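Local coordinates for dTDP-4-dehydrorhamnose 3,5-epimerase (Bacillus anthracis str. Ames, PDB 3RYK), which epimerizes carbons 3 and 5 of the sugar ring of dTDP-4-dehydro-6-deoxyglucose, a step on the pathway to dTDP-L-rhamnose, at residues A[99-104]-A[153-158]; A[105-110]-A[125-130]; A[73-78]-A[149-154]; A[79-84]-A[145-150]. One frame throughout, in Å; residues are numbered along the deposited sequence.

Interaction 1. Residues A[99-104]-A[153-158]; sequences QVMQGA and IVMYKV
I153, M155 and Q99 bury more surface here than any other residues, and I153 sits where the pairing of the two antiparallel strands slips. Its carbonyl oxygen faces two successive amides: M101 N donates to I153 O at 2.9 Å, while Q102 N reaches the same oxygen only weakly, at 3.4 Å. I153 N in turn gives a bond of 2.8 Å to Q102 O. Two residues, M101 and Q102, thus stand opposite one, which is a classic beta bulge. The I153 side chain crosses that of Q102, and its CD1 lies 3.5 Å from Q102 OE1 and also meets Q102 CB.

Beyond the bulge the ladder is regular. Q99 and M155 form a hydrogen-bonded pair, Q99 N to M155 O at 2.9 Å and M155 N to Q99 O at 2.8 Å. Their side chains run alongside each other in the same direction, which sets Q99 NE2 3.8 Å from M155 SD. With chi1 at -53°, M101 CG lies beside its own backbone N, 4.0 Å from M155 CB. M101 and M155 also pack on the second subunit, M101 against its M155 and M155 against its M101.

Backbone groups of Q99, M155 and I153 bond within the ladder, and the face bearing Q99, Q102, I153 and M155 offers one thioether, an aliphatic branch and two amides, a mixed polar and apolar surface at the dimer interface.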
# COMPACT_ATOMS: atom_id res chain seq x y z
N GLN A 99 -6.69 4.94 1.14
CA GLN A 99 -5.74 6.03 0.97
C GLN A 99 -5.46 6.21 -0.52
O GLN A 99 -5.70 5.31 -1.35
CB GLN A 99 -4.42 5.80 1.70
CG GLN A 99 -3.61 4.64 1.22
CD GLN A 99 -2.25 4.56 1.89
OE1 GLN A 99 -1.72 5.56 2.37
NE2 GLN A 99 -1.65 3.38 1.87
N VAL A 100 -4.95 7.39 -0.84
CA VAL A 100 -4.61 7.77 -2.21
C VAL A 100 -3.09 7.85 -2.31
O VAL A 100 -2.43 8.59 -1.55
CB VAL A 100 -5.27 9.09 -2.60
CG1 VAL A 100 -4.81 9.53 -3.97
CG2 VAL A 100 -6.81 8.95 -2.53
N MET A 101 -2.53 7.12 -3.27
CA MET A 101 -1.08 7.08 -3.48
C MET A 101 -0.59 8.06 -4.55
O MET A 101 0.57 8.52 -4.52
CB MET A 101 -0.64 5.65 -3.81
CG MET A 101 -1.14 4.61 -2.77
SD MET A 101 -0.70 4.97 -1.05
CE MET A 101 1.10 4.94 -1.16
N GLN A 102 -1.47 8.33 -5.51
CA GLN A 102 -1.19 9.24 -6.58
C GLN A 102 -2.51 9.91 -6.93
O GLN A 102 -3.54 9.24 -7.06
CB GLN A 102 -0.59 8.51 -7.79
CG GLN A 102 -0.23 9.44 -8.92
CD GLN A 102 0.50 8.77 -10.08
OE1 GLN A 102 1.16 7.74 -9.92
NE2 GLN A 102 0.43 9.39 -11.24
N GLY A 103 -2.47 11.24 -7.06
CA GLY A 103 -3.65 12.02 -7.37
C GLY A 103 -4.50 12.40 -6.16
O GLY A 103 -4.00 12.57 -5.03
N ALA A 104 -5.79 12.52 -6.38
CA ALA A 104 -6.72 12.89 -5.33
C ALA A 104 -8.12 12.45 -5.71
O ALA A 104 -8.43 12.37 -6.90
CB ALA A 104 -6.68 14.39 -5.12
N ILE A 153 -4.49 6.89 -8.28
CA ILE A 153 -4.28 5.55 -7.74
C ILE A 153 -4.74 5.50 -6.28
O ILE A 153 -4.20 6.24 -5.42
CB ILE A 153 -2.80 5.13 -7.81
CG1 ILE A 153 -2.26 5.23 -9.24
CG2 ILE A 153 -2.60 3.72 -7.27
CD1 ILE A 153 -0.77 4.93 -9.36
N VAL A 154 -5.71 4.65 -6.00
CA VAL A 154 -6.26 4.47 -4.68
C VAL A 154 -5.93 3.07 -4.19
O VAL A 154 -5.99 2.09 -4.94
CB VAL A 154 -7.79 4.63 -4.70
CG1 VAL A 154 -8.36 4.47 -3.30
CG2 VAL A 154 -8.18 5.97 -5.28
N MET A 155 -5.55 2.99 -2.93
CA MET A 155 -5.22 1.72 -2.32
C MET A 155 -6.11 1.56 -1.11
O MET A 155 -6.36 2.52 -0.39
CB MET A 155 -3.76 1.70 -1.87
CG MET A 155 -3.36 0.41 -1.17
SD MET A 155 -1.70 0.44 -0.47
CE MET A 155 -0.69 0.63 -1.92
N TYR A 156 -6.61 0.35 -0.90
CA TYR A 156 -7.44 0.13 0.28
C TYR A 156 -7.40 -1.30 0.74
O TYR A 156 -7.38 -2.22 -0.07
CB TYR A 156 -8.86 0.64 0.12
CG TYR A 156 -9.73 -0.05 -0.90
CD1 TYR A 156 -10.65 -1.01 -0.49
CD2 TYR A 156 -9.65 0.28 -2.24
CE1 TYR A 156 -11.47 -1.64 -1.42
CE2 TYR A 156 -10.45 -0.33 -3.16
CZ TYR A 156 -11.36 -1.29 -2.74
OH TYR A 156 -12.15 -1.90 -3.68
N LYS A 157 -7.35 -1.46 2.06
CA LYS A 157 -7.30 -2.75 2.70
C LYS A 157 -8.71 -3.17 3.07
O LYS A 157 -9.58 -2.33 3.27
CB LYS A 157 -6.48 -2.67 3.97
CG LYS A 157 -5.06 -2.20 3.83
CD LYS A 157 -4.42 -2.04 5.21
CE LYS A 157 -2.95 -1.71 5.10
NZ LYS A 157 -2.18 -2.60 4.18
N VAL A 158 -8.93 -4.48 3.16
CA VAL A 158 -10.23 -5.03 3.55
C VAL A 158 -9.96 -6.17 4.53
O VAL A 158 -9.00 -6.90 4.37
CB VAL A 158 -11.07 -5.52 2.33
CG1 VAL A 158 -11.28 -4.38 1.34
CG2 VAL A 158 -10.43 -6.72 1.67

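Interaction 2. Residues A[105-110]-A[125-130]; sequences IYDVIV and YILSAD
Y125 lies across from D107 and I109, and its side chain can be followed outward along strand 104-111. CB starts 3.9 Å from D107 O, the same oxygen that accepts Y125 N at 2.7 Å. With chi1 at -51°, CG lies beside the tyrosine's own backbone N and the ring leans along the neighbouring strand: CD2 comes within 3.5 Å of D107 O, which sits near the ring plane. Next, CE2 meets both CG1 and CD1 of I109, and CG1 approaches the edge of the ring in its plane. At the tip, the hydroxyl OH touches I109 CD1 at 3.7 Å, so the isoleucine spans the outer half of this ring edge.

The strands beneath are antiparallel and strongly twisted, 134° apart in direction. D107 N returns a bond of 2.7 Å to Y125 O, closing one hydrogen-bonded pair, and I105 with L127 forms the other, with I105 N to L127 O at 2.9 Å. On the same face as Y125, I105 CG1 rests on L127 CB, while L127 CD1 reaches D107 CB at 4.2 Å. The carboxylate of D107 has its polar partner elsewhere, OD2 being hydrogen-bonded to H143 NE2.

This is the beta hairpin of strands 104-111 and 122-128, the latter the outermost strand on its side of the sheet within this chain. Strand 141-147 borders 104-111 on the other flank, and the face carrying Y125, L127, D107 and I109 packs against L37 of strand 35-45 and L135 of strand 134-137.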
# COMPACT_ATOMS: atom_id res chain seq x y z
N ILE A 105 -8.93 12.18 -4.69
CA ILE A 105 -10.31 11.75 -4.85
C ILE A 105 -11.23 12.40 -3.83
O ILE A 105 -10.79 12.90 -2.79
CB ILE A 105 -10.43 10.20 -4.61
CG1 ILE A 105 -10.24 9.83 -3.11
CG2 ILE A 105 -9.48 9.44 -5.49
CD1 ILE A 105 -10.17 8.33 -2.82
N TYR A 106 -12.51 12.43 -4.18
CA TYR A 106 -13.59 12.92 -3.32
C TYR A 106 -14.25 11.61 -2.98
O TYR A 106 -14.87 10.99 -3.84
CB TYR A 106 -14.51 13.89 -4.03
CG TYR A 106 -15.82 14.22 -3.30
CD1 TYR A 106 -15.85 15.04 -2.19
CD2 TYR A 106 -17.03 13.75 -3.80
CE1 TYR A 106 -17.06 15.34 -1.56
CE2 TYR A 106 -18.26 14.05 -3.18
CZ TYR A 106 -18.27 14.85 -2.06
OH TYR A 106 -19.50 15.14 -1.47
N ASP A 107 -14.09 11.17 -1.73
CA ASP A 107 -14.61 9.92 -1.26
C ASP A 107 -15.86 10.08 -0.41
O ASP A 107 -15.91 10.91 0.51
CB ASP A 107 -13.48 9.23 -0.51
CG ASP A 107 -13.80 7.81 -0.13
OD1 ASP A 107 -14.79 7.54 0.58
OD2 ASP A 107 -12.99 6.96 -0.55
N VAL A 108 -16.87 9.27 -0.70
CA VAL A 108 -18.12 9.34 0.02
C VAL A 108 -18.43 8.02 0.71
O VAL A 108 -18.11 6.95 0.18
CB VAL A 108 -19.30 9.59 -0.96
CG1 VAL A 108 -20.67 9.43 -0.24
CG2 VAL A 108 -19.17 10.95 -1.64
N ILE A 109 -19.02 8.12 1.90
CA ILE A 109 -19.42 6.94 2.65
C ILE A 109 -20.84 7.22 3.09
O ILE A 109 -21.18 8.37 3.39
CB ILE A 109 -18.50 6.54 3.86
CG1 ILE A 109 -18.58 7.52 5.03
CG2 ILE A 109 -17.06 6.35 3.39
CD1 ILE A 109 -17.69 7.12 6.18
N VAL A 110 -21.68 6.18 3.08
CA VAL A 110 -23.08 6.28 3.47
C VAL A 110 -23.37 5.23 4.56
O VAL A 110 -23.02 4.06 4.41
CB VAL A 110 -23.99 5.98 2.25
CG1 VAL A 110 -25.45 6.32 2.61
CG2 VAL A 110 -23.56 6.77 1.01
N TYR A 125 -15.20 13.23 1.77
CA TYR A 125 -13.83 13.53 2.21
C TYR A 125 -12.85 13.61 1.03
O TYR A 125 -12.98 12.86 0.04
CB TYR A 125 -13.30 12.37 3.05
CG TYR A 125 -14.16 11.89 4.17
CD1 TYR A 125 -13.95 12.31 5.48
CD2 TYR A 125 -15.17 10.98 3.95
CE1 TYR A 125 -14.73 11.84 6.52
CE2 TYR A 125 -15.96 10.51 4.97
CZ TYR A 125 -15.73 10.94 6.27
OH TYR A 125 -16.51 10.46 7.29
N ILE A 126 -11.87 14.50 1.15
CA ILE A 126 -10.87 14.66 0.11
C ILE A 126 -9.61 13.96 0.61
O ILE A 126 -9.00 14.41 1.59
CB ILE A 126 -10.57 16.14 -0.24
CG1 ILE A 126 -11.81 16.84 -0.83
CG2 ILE A 126 -9.41 16.23 -1.21
CD1 ILE A 126 -11.61 18.34 -1.12
N LEU A 127 -9.25 12.87 -0.07
CA LEU A 127 -8.09 12.06 0.23
C LEU A 127 -7.14 12.27 -0.95
O LEU A 127 -7.53 12.20 -2.13
CB LEU A 127 -8.49 10.60 0.40
CG LEU A 127 -9.60 10.34 1.44
CD1 LEU A 127 -9.92 8.85 1.59
CD2 LEU A 127 -9.21 10.94 2.79
N SER A 128 -5.88 12.56 -0.65
CA SER A 128 -4.90 12.79 -1.71
C SER A 128 -3.49 12.29 -1.41
O SER A 128 -3.16 11.91 -0.28
CB SER A 128 -4.85 14.27 -2.03
OG SER A 128 -4.31 15.00 -0.92
N ALA A 129 -2.66 12.32 -2.45
CA ALA A 129 -1.29 11.89 -2.34
C ALA A 129 -0.57 12.89 -1.46
O ALA A 129 0.28 12.51 -0.67
CB ALA A 129 -0.64 11.80 -3.71
N ASP A 130 -0.94 14.17 -1.57
CA ASP A 130 -0.31 15.24 -0.76
C ASP A 130 -0.75 15.27 0.70
O ASP A 130 0.09 15.53 1.56
CB ASP A 130 -0.47 16.60 -1.44
CG ASP A 130 0.45 16.75 -2.65
OD1 ASP A 130 1.67 17.05 -2.46
OD2 ASP A 130 -0.06 16.68 -3.79

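Interaction 3. Residues A[73-78]-A[149-154]; sequences VSYSAE and VPHTIV
Y75 and H151 make the side-chain hydrogen bond of this contact, Y75 OH to H151 ND1 at 2.8 Å. The two side chains lie alongside each other and point the same way, Y75 chi1 (166°) setting CG opposite its backbone N and carrying the ring toward H151. Their rings meet rim to rim, with planes at 35° and centroids 6.0 Å apart; ND1 lies in the plane of the tyrosine ring, at its edge.

Backbone bonds come in two antiparallel hydrogen-bonded pairs. S74 with V154 is the straighter, S74 N reaching V154 O at 2.7 Å; S76 with T152 follows, S76 N to T152 O at 3.0 Å. Past the strand ends, H151 N still bonds to A77 O, although from well above the carbonyl plane.

Two waters link polar atoms of the segments. One is held by S74 OG and S76 OG, the latter also hydrogen-bonded to R83 NE, and donates to T152 O; a second lies 2.6 Å from S76 O and also near V149 O.

Apolar packing runs along the opposite face from the serines: I153 CG2 presses V73 CG1 at 3.6 Å, and I153 CG1 meets the edge of the Y75 ring at CD1.

V73 and Y75 also pair with a strand of the second subunit, where the Y75 ring meets that of F49 of the second subunit. The contact thus belongs to an antiparallel sheet continued across a dimer interface, within the jelly-roll-like fold of this epimerase.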
# COMPACT_ATOMS: atom_id res chain seq x y z
N VAL A 73 -5.66 -2.20 -5.21
CA VAL A 73 -5.16 -0.98 -5.85
C VAL A 73 -6.03 -0.69 -7.07
O VAL A 73 -6.15 -1.52 -7.97
CB VAL A 73 -3.67 -1.07 -6.26
CG1 VAL A 73 -3.24 0.19 -7.03
CG2 VAL A 73 -2.79 -1.28 -5.02
N SER A 74 -6.66 0.49 -7.05
CA SER A 74 -7.53 0.99 -8.09
C SER A 74 -6.85 2.11 -8.87
O SER A 74 -6.49 3.13 -8.29
CB SER A 74 -8.83 1.51 -7.46
OG SER A 74 -9.63 2.21 -8.39
N TYR A 75 -6.63 1.90 -10.17
CA TYR A 75 -6.03 2.90 -11.05
C TYR A 75 -7.13 3.40 -11.98
O TYR A 75 -7.88 2.58 -12.56
CB TYR A 75 -4.82 2.39 -11.86
CG TYR A 75 -4.45 3.35 -12.99
CD1 TYR A 75 -3.70 4.51 -12.77
CD2 TYR A 75 -4.87 3.09 -14.28
CE1 TYR A 75 -3.39 5.39 -13.84
CE2 TYR A 75 -4.57 3.94 -15.34
CZ TYR A 75 -3.85 5.08 -15.14
OH TYR A 75 -3.60 5.88 -16.24
N SER A 76 -7.24 4.72 -12.10
CA SER A 76 -8.23 5.38 -12.95
C SER A 76 -7.47 6.40 -13.82
O SER A 76 -6.92 7.39 -13.32
CB SER A 76 -9.31 6.07 -12.14
OG SER A 76 -10.01 5.16 -11.30
N ALA A 77 -7.42 6.15 -15.12
CA ALA A 77 -6.70 7.02 -16.03
C ALA A 77 -7.27 8.45 -16.17
O ALA A 77 -6.51 9.42 -16.20
CB ALA A 77 -6.59 6.36 -17.42
N GLU A 78 -8.59 8.57 -16.21
CA GLU A 78 -9.24 9.87 -16.39
C GLU A 78 -9.87 10.46 -15.14
O GLU A 78 -10.42 9.72 -14.32
CB GLU A 78 -10.35 9.71 -17.44
CG GLU A 78 -9.83 9.77 -18.88
CD GLU A 78 -10.75 9.12 -19.92
OE1 GLU A 78 -10.42 7.98 -20.33
OE2 GLU A 78 -11.79 9.69 -20.30
N VAL A 149 -8.35 14.25 -10.63
CA VAL A 149 -7.32 14.56 -11.61
C VAL A 149 -6.93 13.28 -12.31
O VAL A 149 -7.16 12.21 -11.75
CB VAL A 149 -6.05 15.13 -10.92
CG1 VAL A 149 -6.36 16.48 -10.33
CG2 VAL A 149 -5.52 14.15 -9.87
N PRO A 150 -6.33 13.37 -13.49
CA PRO A 150 -5.93 12.13 -14.18
C PRO A 150 -4.91 11.31 -13.41
O PRO A 150 -4.22 11.82 -12.49
CB PRO A 150 -5.27 12.63 -15.48
CG PRO A 150 -5.68 14.04 -15.63
CD PRO A 150 -6.09 14.57 -14.31
N HIS A 151 -4.82 10.05 -13.79
CA HIS A 151 -3.89 9.10 -13.20
C HIS A 151 -3.94 9.03 -11.68
O HIS A 151 -2.92 9.25 -11.02
CB HIS A 151 -2.46 9.39 -13.67
CG HIS A 151 -2.30 9.44 -15.16
ND1 HIS A 151 -2.20 8.31 -15.94
CD2 HIS A 151 -2.20 10.49 -16.01
CE1 HIS A 151 -2.06 8.66 -17.21
NE2 HIS A 151 -2.06 9.98 -17.28
N THR A 152 -5.13 8.76 -11.14
CA THR A 152 -5.33 8.63 -9.70
C THR A 152 -5.27 7.15 -9.32
O THR A 152 -5.90 6.28 -9.98
CB THR A 152 -6.62 9.32 -9.22
OG1 THR A 152 -6.46 10.75 -9.33
CG2 THR A 152 -6.96 8.99 -7.78
N ILE A 153 -4.49 6.89 -8.28
CA ILE A 153 -4.28 5.55 -7.74
C ILE A 153 -4.74 5.50 -6.28
O ILE A 153 -4.20 6.24 -5.42
CB ILE A 153 -2.80 5.13 -7.81
CG1 ILE A 153 -2.26 5.23 -9.24
CG2 ILE A 153 -2.60 3.72 -7.27
CD1 ILE A 153 -0.77 4.93 -9.36
N VAL A 154 -5.71 4.65 -6.00
CA VAL A 154 -6.26 4.47 -4.68
C VAL A 154 -5.93 3.07 -4.19
O VAL A 154 -5.99 2.09 -4.94
CB VAL A 154 -7.79 4.63 -4.70
CG1 VAL A 154 -8.36 4.47 -3.30
CG2 VAL A 154 -8.18 5.97 -5.28
O HOH W 1 -8.52 5.09 -9.07
O HOH W 2 -8.22 9.42 -12.24

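Interaction 4. Residues A[79-84]-A[145-150]; sequences AGTIRG and FCTLVP
Two neighbouring strands of the five-stranded antiparallel sheet, 82-88 and 141-147, are zipped together here beside the bound pyrophosphate. R83 and F145 form a hydrogen-bonded pair, R83 N to F145 O at 3.0 Å and F145 N to R83 O at 2.9 Å. Above it the arginine's aliphatic stem lies over one face of the phenyl ring, a CH-pi contact in which R83 CB is 3.8 Å from the F145 ring centroid. R83 CG comes closer still to the far end of the ring, 3.3 Å from F145 CZ. F145 reaches this stem because its CG is tucked between backbone N and carbonyl carbon (chi1 63°).

On the other face I82 CG1 packs on C146 CB. Where the strands give way to loops, T147 grips three backbone groups: T147 O accepts G80 N at 2.7 Å, T147 OG1 accepts T81 N at 3.1 Å, and T147 N donates to T81 O. A79 CB closes the end against the V149 backbone and P150 CD.

The bent R83 side chain leads away to the pyrophosphate, its NE hydrogen-bonded to S76 OG: a sheet-borne arginine, backed by an aromatic ring, at an anion pocket of a jelly-roll-like fold.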
# COMPACT_ATOMS: atom_id res chain seq x y z
N ALA A 79 -9.77 11.78 -14.99
CA ALA A 79 -10.39 12.48 -13.87
C ALA A 79 -11.90 12.30 -14.04
O ALA A 79 -12.38 12.17 -15.17
CB ALA A 79 -10.07 13.95 -13.89
N GLY A 80 -12.65 12.33 -12.95
CA GLY A 80 -14.10 12.16 -13.02
C GLY A 80 -14.56 10.72 -13.18
O GLY A 80 -15.68 10.46 -13.69
N THR A 81 -13.71 9.78 -12.79
CA THR A 81 -14.04 8.38 -12.85
C THR A 81 -14.69 8.05 -11.50
O THR A 81 -14.15 8.39 -10.45
CB THR A 81 -12.80 7.49 -13.04
OG1 THR A 81 -12.14 7.84 -14.26
CG2 THR A 81 -13.16 6.00 -13.04
N ILE A 82 -15.86 7.44 -11.52
CA ILE A 82 -16.54 7.06 -10.29
C ILE A 82 -16.49 5.56 -10.05
O ILE A 82 -16.90 4.76 -10.90
CB ILE A 82 -17.99 7.60 -10.18
CG1 ILE A 82 -17.96 9.09 -9.81
CG2 ILE A 82 -18.75 6.90 -9.07
CD1 ILE A 82 -19.32 9.70 -9.58
N ARG A 83 -15.97 5.21 -8.88
CA ARG A 83 -15.83 3.83 -8.43
C ARG A 83 -16.77 3.64 -7.21
O ARG A 83 -16.49 4.16 -6.12
CB ARG A 83 -14.39 3.54 -8.02
CG ARG A 83 -13.33 3.77 -9.11
CD ARG A 83 -13.49 2.91 -10.34
NE ARG A 83 -12.36 3.13 -11.23
CZ ARG A 83 -12.12 2.47 -12.37
NH1 ARG A 83 -12.96 1.52 -12.79
NH2 ARG A 83 -11.04 2.76 -13.08
N GLY A 84 -17.88 2.93 -7.41
CA GLY A 84 -18.87 2.68 -6.34
C GLY A 84 -20.29 3.12 -6.69
O GLY A 84 -20.60 3.31 -7.88
N PHE A 145 -15.94 6.63 -4.68
CA PHE A 145 -15.16 7.85 -4.86
C PHE A 145 -15.13 8.38 -6.30
O PHE A 145 -15.43 7.65 -7.26
CB PHE A 145 -13.73 7.64 -4.36
CG PHE A 145 -12.95 6.59 -5.11
CD1 PHE A 145 -12.28 6.91 -6.29
CD2 PHE A 145 -12.84 5.30 -4.62
CE1 PHE A 145 -11.54 5.96 -6.98
CE2 PHE A 145 -12.09 4.34 -5.31
CZ PHE A 145 -11.45 4.67 -6.49
N CYS A 146 -14.76 9.65 -6.42
CA CYS A 146 -14.64 10.34 -7.71
C CYS A 146 -13.22 10.86 -7.80
O CYS A 146 -12.77 11.61 -6.93
CB CYS A 146 -15.64 11.50 -7.83
SG CYS A 146 -15.65 12.35 -9.43
N THR A 147 -12.51 10.47 -8.86
CA THR A 147 -11.13 10.92 -9.04
C THR A 147 -11.18 12.38 -9.48
O THR A 147 -11.99 12.76 -10.32
CB THR A 147 -10.37 10.02 -10.01
OG1 THR A 147 -10.99 10.06 -11.31
CG2 THR A 147 -10.37 8.56 -9.49
N LEU A 148 -10.31 13.22 -8.93
CA LEU A 148 -10.33 14.63 -9.26
C LEU A 148 -9.32 15.09 -10.32
O LEU A 148 -9.43 16.20 -10.84
CB LEU A 148 -10.06 15.42 -7.96
CG LEU A 148 -10.99 15.12 -6.77
CD1 LEU A 148 -10.59 16.10 -5.60
CD2 LEU A 148 -12.49 15.24 -7.08
N VAL A 149 -8.35 14.25 -10.63
CA VAL A 149 -7.32 14.56 -11.61
C VAL A 149 -6.93 13.28 -12.31
O VAL A 149 -7.16 12.21 -11.75
CB VAL A 149 -6.05 15.13 -10.92
CG1 VAL A 149 -6.36 16.48 -10.33
CG2 VAL A 149 -5.52 14.15 -9.87
N PRO A 150 -6.33 13.37 -13.49
CA PRO A 150 -5.93 12.13 -14.18
C PRO A 150 -4.91 11.31 -13.41
O PRO A 150 -4.22 11.82 -12.49
CB PRO A 150 -5.27 12.63 -15.48
CG PRO A 150 -5.68 14.04 -15.63
CD PRO A 150 -6.09 14.57 -14.31

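From the N terminus, strand 70-76 comes first and waits until 149-154 to close its loop in interaction 3; just downstream, 79-84 pairs with 145-150 in interaction 4, ending on the same stretch, with V149 and P150 serving both. Segment 99-104 then finds 153-158 in interaction 1, crossing interaction 4 and sharing I153 and V154 with interaction 3. Shortest of all is the hairpin of interaction 2, nested inside the other three. Interactions 1 and 3 put strand 152-158 between 96-100 and 70-76 in one sheet, while 2 and 4 build the other around 104-111 and 141-147. I105 and F145 pack on V154 between the sheets.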